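Local structure of dinitrogenase iron-molybdenum cofactor biosynthesis domain-containing protein (Pyrococcus horikoshii, 2YX6) at residues A[70-74]-A[75-79]; A[57-61]-A[62-66]; A[30-34]-A[35-39]. The protein is of unknown physiological function but binds ADP and belongs to the family of dinitrogenase iron-molybdenum cofactor biosynthesis proteins. One frame throughout, in Å; residues are numbered along the deposited sequence.

Overall arrangement
All three interactions are local, each uniting two halves of one continuous run of chain, yet their chemistry follows their place in the fold. Interaction 2, partly buried, ends helix 54-61 with backbone caps, a histidine bond and packing against the sheet. Interaction 1, a surface contact, starts helix 74-82 and sits near two ADP-binding residues, Asn81 and Val87. Interaction 3, also at the surface, joins two strands through a tight hairpin about 25 Å, centre to centre, from interaction 1. Interactions 1 and 2 hold different helices, but Tyr79 packs on Asn57 and both contacts reach the second subunit; interaction 3 touches no other chain of the assembly.

Interaction 1 (A[70-74]-A[75-79]); sequences YGIGR and RAIEY
Ile72 packs against Ala76 and Ile77 where the loop after strand 66-68 enters helix 74-82, a strand-turn-helix junction with Gly73 at the N-cap. Gly71, Gly73 and Ala76 fit a GxGxxA pattern of Rossmann type, which is consistent with a nucleotide site: Ile72 and Ile77 both touch Val87, an ADP-binding residue. CG1 of Ile72, turned anti to the backbone N (chi1 171°), lies 3.6 Å from Ala76 CB, while CG2 faces Ile77 CG1 at 4.1 Å. The first turn is closed by Ile77 N, which bonds to Gly73 O at 3.1 Å, and by Glu78 N, which bonds to Arg74 O at 2.9 Å.

The Glu78 side chain can be followed outward alongside Arg74. Its CB starts beside Arg74 O, and CG comes within 3.3 Å of that same oxygen. Beyond CG the chain runs extended, bringing the carboxylate carbon CD near Arg74 CD. Arg74 bends at chi2 and chi3, and Glu78 OE2 meets its aliphatic CD rather than the guanidinium, whose NE stays 4.4 Å from OE2, too far for a salt bridge. Replacing Glu78 by an alanine would probably uncover the Arg74 CD and take away the carboxylate charge lying near its guanidinium. OE2 makes its closest approach across this contact to Arg74 CD, at 3.3 Å.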
# COMPACT_ATOMS: atom_id res chain seq x y z
N TYR A 70 2.00 -0.30 -12.80
CA TYR A 70 2.46 0.84 -13.57
C TYR A 70 1.30 1.85 -13.57
O TYR A 70 1.18 2.70 -12.69
CB TYR A 70 2.86 0.41 -14.99
CG TYR A 70 3.45 1.59 -15.77
CD1 TYR A 70 2.79 2.14 -16.85
CD2 TYR A 70 4.66 2.16 -15.38
CE1 TYR A 70 3.31 3.27 -17.54
CE2 TYR A 70 5.21 3.26 -16.07
CZ TYR A 70 4.52 3.81 -17.18
OH TYR A 70 5.07 4.92 -17.88
N GLY A 71 0.39 1.67 -14.52
CA GLY A 71 -0.80 2.50 -14.62
C GLY A 71 -2.06 1.78 -14.12
O GLY A 71 -2.23 0.57 -14.28
N ILE A 72 -2.95 2.54 -13.51
CA ILE A 72 -4.19 1.99 -13.01
C ILE A 72 -5.06 3.18 -12.79
O ILE A 72 -4.55 4.29 -12.55
CB ILE A 72 -3.92 1.19 -11.70
CG1 ILE A 72 -5.26 0.80 -11.03
CG2 ILE A 72 -2.96 1.99 -10.82
CD1 ILE A 72 -5.13 0.00 -9.77
N GLY A 73 -6.37 3.02 -12.95
CA GLY A 73 -7.28 4.15 -12.83
C GLY A 73 -7.55 4.55 -11.40
O GLY A 73 -7.44 3.75 -10.49
N ARG A 74 -7.93 5.79 -11.21
CA ARG A 74 -8.24 6.32 -9.88
C ARG A 74 -9.35 5.56 -9.18
O ARG A 74 -9.28 5.30 -7.98
CB ARG A 74 -8.65 7.77 -10.01
CG ARG A 74 -8.48 8.55 -8.76
CD ARG A 74 -9.74 9.37 -8.40
NE ARG A 74 -10.39 9.99 -9.55
CZ ARG A 74 -9.96 11.07 -10.21
NH1 ARG A 74 -8.82 11.68 -9.90
NH2 ARG A 74 -10.69 11.55 -11.22
N ARG A 75 -10.40 5.26 -9.93
CA ARG A 75 -11.52 4.48 -9.44
C ARG A 75 -11.09 3.10 -8.92
O ARG A 75 -11.59 2.68 -7.87
CB ARG A 75 -12.55 4.31 -10.55
CG ARG A 75 -13.84 3.68 -10.09
CD ARG A 75 -14.58 4.57 -9.09
NE ARG A 75 -15.57 3.81 -8.29
CZ ARG A 75 -15.30 3.17 -7.14
NH1 ARG A 75 -16.27 2.53 -6.49
NH2 ARG A 75 -14.07 3.14 -6.63
N ALA A 76 -10.21 2.41 -9.66
CA ALA A 76 -9.68 1.07 -9.27
C ALA A 76 -8.88 1.14 -7.97
O ALA A 76 -9.06 0.30 -7.08
CB ALA A 76 -8.82 0.44 -10.41
N ILE A 77 -8.01 2.16 -7.86
CA ILE A 77 -7.22 2.46 -6.65
C ILE A 77 -8.19 2.65 -5.52
O ILE A 77 -8.04 2.05 -4.48
CB ILE A 77 -6.35 3.81 -6.77
CG1 ILE A 77 -5.12 3.61 -7.67
CG2 ILE A 77 -5.83 4.24 -5.40
CD1 ILE A 77 -4.45 4.90 -8.19
N GLU A 78 -9.18 3.51 -5.71
CA GLU A 78 -10.13 3.76 -4.59
C GLU A 78 -10.89 2.48 -4.16
O GLU A 78 -11.06 2.19 -2.96
CB GLU A 78 -11.12 4.85 -5.00
CG GLU A 78 -10.48 6.21 -5.02
CD GLU A 78 -11.37 7.23 -5.71
OE1 GLU A 78 -12.31 6.83 -6.40
OE2 GLU A 78 -11.13 8.43 -5.55
N TYR A 79 -11.27 1.69 -5.15
CA TYR A 79 -11.96 0.44 -4.91
C TYR A 79 -11.03 -0.52 -4.11
O TYR A 79 -11.46 -1.14 -3.16
CB TYR A 79 -12.45 -0.15 -6.24
CG TYR A 79 -13.57 -1.14 -6.07
CD1 TYR A 79 -14.82 -0.89 -6.62
CD2 TYR A 79 -13.39 -2.32 -5.35
CE1 TYR A 79 -15.89 -1.80 -6.46
CE2 TYR A 79 -14.43 -3.26 -5.20
CZ TYR A 79 -15.68 -2.98 -5.75
OH TYR A 79 -16.72 -3.90 -5.60

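Interaction 2 (A[57-61]-A[62-66])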
# COMPACT_ATOMS: atom_id res chain seq x y z
N ASN A 57 -11.66 -7.52 -6.46
CA ASN A 57 -12.19 -8.60 -5.67
C ASN A 57 -11.40 -9.83 -6.00
O ASN A 57 -11.13 -10.62 -5.15
CB ASN A 57 -13.69 -8.81 -6.00
CG ASN A 57 -14.62 -7.91 -5.14
OD1 ASN A 57 -14.29 -7.50 -4.02
ND2 ASN A 57 -15.82 -7.69 -5.65
N PHE A 58 -11.03 -9.99 -7.25
CA PHE A 58 -10.13 -11.07 -7.66
C PHE A 58 -8.86 -11.05 -6.82
O PHE A 58 -8.49 -12.05 -6.20
CB PHE A 58 -9.81 -10.89 -9.14
CG PHE A 58 -8.81 -11.86 -9.66
CD1 PHE A 58 -9.15 -13.17 -9.84
CD2 PHE A 58 -7.50 -11.46 -9.92
CE1 PHE A 58 -8.21 -14.09 -10.31
CE2 PHE A 58 -6.57 -12.36 -10.38
CZ PHE A 58 -6.93 -13.70 -10.58
N ILE A 59 -8.23 -9.87 -6.74
CA ILE A 59 -6.99 -9.71 -5.94
C ILE A 59 -7.21 -10.00 -4.44
O ILE A 59 -6.51 -10.83 -3.87
CB ILE A 59 -6.36 -8.32 -6.24
CG1 ILE A 59 -5.99 -8.24 -7.71
CG2 ILE A 59 -5.17 -8.06 -5.38
CD1 ILE A 59 -5.00 -9.39 -8.15
N LYS A 60 -8.21 -9.38 -3.82
CA LYS A 60 -8.58 -9.63 -2.43
C LYS A 60 -8.84 -11.11 -2.16
O LYS A 60 -8.34 -11.68 -1.21
CB LYS A 60 -9.80 -8.80 -2.05
CG LYS A 60 -10.00 -8.72 -0.49
CD LYS A 60 -11.33 -8.06 -0.13
CE LYS A 60 -11.59 -7.95 1.39
NZ LYS A 60 -13.06 -7.65 1.71
N ASP A 61 -9.58 -11.76 -3.07
CA ASP A 61 -9.88 -13.19 -2.95
C ASP A 61 -8.62 -14.07 -2.98
O ASP A 61 -8.63 -15.17 -2.48
CB ASP A 61 -10.84 -13.64 -4.03
CG ASP A 61 -12.23 -12.98 -3.90
OD1 ASP A 61 -12.60 -12.56 -2.77
OD2 ASP A 61 -12.94 -12.86 -4.95
N HIS A 62 -7.55 -13.56 -3.60
CA HIS A 62 -6.26 -14.22 -3.57
C HIS A 62 -5.34 -13.85 -2.42
O HIS A 62 -4.21 -14.31 -2.37
CB HIS A 62 -5.58 -14.04 -4.91
CG HIS A 62 -6.11 -14.99 -5.96
ND1 HIS A 62 -7.31 -14.78 -6.60
CD2 HIS A 62 -5.62 -16.16 -6.44
CE1 HIS A 62 -7.53 -15.77 -7.46
NE2 HIS A 62 -6.51 -16.62 -7.38
N GLY A 63 -5.82 -13.09 -1.48
CA GLY A 63 -5.05 -12.81 -0.25
C GLY A 63 -4.06 -11.67 -0.39
O GLY A 63 -3.28 -11.46 0.52
N ALA A 64 -4.05 -10.95 -1.53
CA ALA A 64 -2.98 -9.94 -1.73
C ALA A 64 -3.38 -8.70 -0.96
O ALA A 64 -4.57 -8.32 -0.96
CB ALA A 64 -2.79 -9.65 -3.17
N LYS A 65 -2.44 -8.09 -0.25
CA LYS A 65 -2.77 -6.89 0.51
C LYS A 65 -2.07 -5.69 -0.08
O LYS A 65 -2.38 -4.56 0.24
CB LYS A 65 -2.35 -7.07 1.99
CG LYS A 65 -2.99 -8.32 2.66
CD LYS A 65 -3.34 -8.02 4.13
CE LYS A 65 -4.46 -7.00 4.22
NZ LYS A 65 -5.63 -7.51 3.42
N ILE A 66 -1.13 -5.95 -0.99
CA ILE A 66 -0.48 -4.87 -1.73
C ILE A 66 -0.48 -5.19 -3.22
O ILE A 66 -0.29 -6.30 -3.63
CB ILE A 66 0.99 -4.64 -1.26
CG1 ILE A 66 0.98 -4.26 0.22
CG2 ILE A 66 1.68 -3.55 -2.13
CD1 ILE A 66 2.30 -3.72 0.73
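Phe58 and His62 are brought together by their first torsions: Phe58 CG stands anti to its own N (chi1 175°), and His62 CG stands anti to the carbonyl carbon (chi1 -79°), which swings the imidazole back over the last turn of helix 54-61. The rings cross obliquely, planes at 49° and centroids 4.6 Å apart. His62 CE1 comes closest to Phe58 CE1, and His62 ND1 sits above one face of the phenyl ring, displaced toward its rim.

The same nitrogen does polar work. ND1 donates to Phe58 O at 3.0 Å, with the oxygen close to the imidazole plane, and this bond fixes how the ring is turned. His62 N gives a second bond to Phe58 O, from the other face of the carbonyl plane, so two donors of one residue grip a single acceptor. A ring of Phe29, from strand 26-33, stacks on His62, and His62 O receives a bond from Arg2.

At His62 the chain leaves helical geometry. Gly63 N bonds to Lys60 O at 2.9 Å, and Ala64 N reaches back to Ile59 O in a weak bond of 3.4 Å. Gly63 has a positive phi, and a CB there would press on the preceding carbonyl oxygen. Finally, Ile59 CG2 meets Ala64 CB at 3.6 Å, and both side chains also touch Ala4 and Phe29 of the sheet. Two nested backbone bonds, a glycine with left-handed-helical backbone angles and an apolar contact between the residues of the outer bond, Ile59 and Ala64, make up the Schellman motif, here ending helix 54-61 and directing the chain into strand 66-68.

Interaction 3 (A[30-34]-A[35-39])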
# COMPACT_ATOMS: atom_id res chain seq x y z
N VAL A 30 3.08 -12.82 -4.94
CA VAL A 30 4.37 -13.16 -4.36
C VAL A 30 4.28 -13.08 -2.85
O VAL A 30 3.95 -11.98 -2.29
CB VAL A 30 5.48 -12.14 -4.77
CG1 VAL A 30 6.82 -12.59 -4.10
CG2 VAL A 30 5.62 -12.08 -6.32
N ASP A 31 4.58 -14.20 -2.19
CA ASP A 31 4.63 -14.22 -0.75
C ASP A 31 5.98 -13.86 -0.21
O ASP A 31 6.98 -14.56 -0.47
CB ASP A 31 4.27 -15.59 -0.21
CG ASP A 31 2.82 -15.85 -0.32
OD1 ASP A 31 2.30 -15.78 -1.44
OD2 ASP A 31 2.21 -16.13 0.73
N ILE A 32 6.02 -12.78 0.55
CA ILE A 32 7.30 -12.25 1.03
C ILE A 32 7.33 -12.40 2.57
O ILE A 32 6.36 -12.06 3.27
CB ILE A 32 7.55 -10.81 0.50
CG1 ILE A 32 7.73 -10.91 -1.01
CG2 ILE A 32 8.84 -10.18 1.13
CD1 ILE A 32 7.67 -9.59 -1.81
N GLU A 33 8.43 -12.94 3.06
CA GLU A 33 8.66 -13.05 4.51
C GLU A 33 10.06 -12.52 4.81
O GLU A 33 11.05 -13.15 4.45
CB GLU A 33 8.51 -14.50 4.93
CG GLU A 33 7.11 -15.03 4.67
CD GLU A 33 6.05 -14.32 5.54
OE1 GLU A 33 6.24 -13.10 5.87
OE2 GLU A 33 5.04 -15.00 5.89
N GLY A 34 10.13 -11.30 5.38
CA GLY A 34 11.41 -10.60 5.54
C GLY A 34 12.05 -10.25 4.20
O GLY A 34 11.46 -9.58 3.38
N GLU A 35 13.27 -10.71 4.00
CA GLU A 35 14.01 -10.50 2.76
C GLU A 35 13.71 -11.63 1.82
O GLU A 35 14.26 -11.66 0.74
CB GLU A 35 15.53 -10.47 3.03
CG GLU A 35 15.96 -9.34 4.05
CD GLU A 35 17.34 -9.57 4.70
OE1 GLU A 35 17.79 -10.75 4.80
OE2 GLU A 35 17.97 -8.57 5.14
N ASP A 36 12.81 -12.54 2.22
CA ASP A 36 12.66 -13.84 1.54
C ASP A 36 11.33 -13.96 0.76
O ASP A 36 10.26 -13.63 1.25
CB ASP A 36 12.93 -15.07 2.46
CG ASP A 36 14.39 -15.63 2.28
OD1 ASP A 36 14.65 -16.80 1.83
OD2 ASP A 36 15.35 -14.92 2.58
N VAL A 37 11.47 -14.40 -0.47
CA VAL A 37 10.38 -14.67 -1.38
C VAL A 37 10.06 -16.14 -1.15
O VAL A 37 10.84 -17.00 -1.59
CB VAL A 37 10.86 -14.47 -2.84
CG1 VAL A 37 9.91 -15.17 -3.85
CG2 VAL A 37 11.07 -12.96 -3.13
N LYS A 38 8.95 -16.42 -0.47
CA LYS A 38 8.57 -17.77 -0.08
C LYS A 38 7.73 -18.54 -1.11
O LYS A 38 7.66 -19.75 -1.08
CB LYS A 38 7.82 -17.70 1.25
CG LYS A 38 8.76 -17.70 2.46
CD LYS A 38 8.87 -19.09 3.08
CE LYS A 38 7.83 -19.33 4.19
NZ LYS A 38 8.43 -18.95 5.53
N ASN A 39 7.06 -17.83 -2.00
CA ASN A 39 6.16 -18.46 -2.92
C ASN A 39 5.88 -17.49 -4.06
O ASN A 39 5.74 -16.27 -3.81
CB ASN A 39 4.90 -18.81 -2.16
CG ASN A 39 4.03 -19.80 -2.88
OD1 ASN A 39 3.12 -19.43 -3.64
ND2 ASN A 39 4.26 -21.08 -2.59
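Glu33 and Asp36 face each other across a tight turn and share two backbone hydrogen bonds, Glu33 N to Asp36 O at 2.7 Å and Asp36 N to Glu33 O at 2.9 Å. Further along, Lys38 N bonds to Asp31 O at 2.7 Å and Asp31 N to Asn39 O. The register slips by one residue between the Ile32-Val37 and Asp31-Asn39 pairs, so a beta bulge interrupts the ladder. CA-H···O contacts accompany the ladder, among them Ile32 CA to Asp36 O.

Apolar packing lies on the face carrying Ile32 and Val37. Val30 CG1, anti to the backbone N (chi1 180°), meets Val37 CG1 at 4.0 Å, and helix 95-103 covers these side chains through Ile99 and Ile103.

Polar residues occupy the other face. Asp31 and Asn39 lie side by side, Asp31 CB 3.8 Å from Asn39 CB, the carboxylate and amide planes steeply turned to each other, and Asp31 salt-bridges Arg2. The Glu33 and Lys38 side chains cross, with Glu33 CG 3.8 Å from Lys38 CG, aliphatic carbon on aliphatic carbon.

At the turn, a CB on Gly34 would collide with Glu35 N. The whole is a beta hairpin with a two-residue loop, Gly34-Glu35, closed by a type II' turn, linking strands 26-33 and 36-44 at one edge of the mixed sheet.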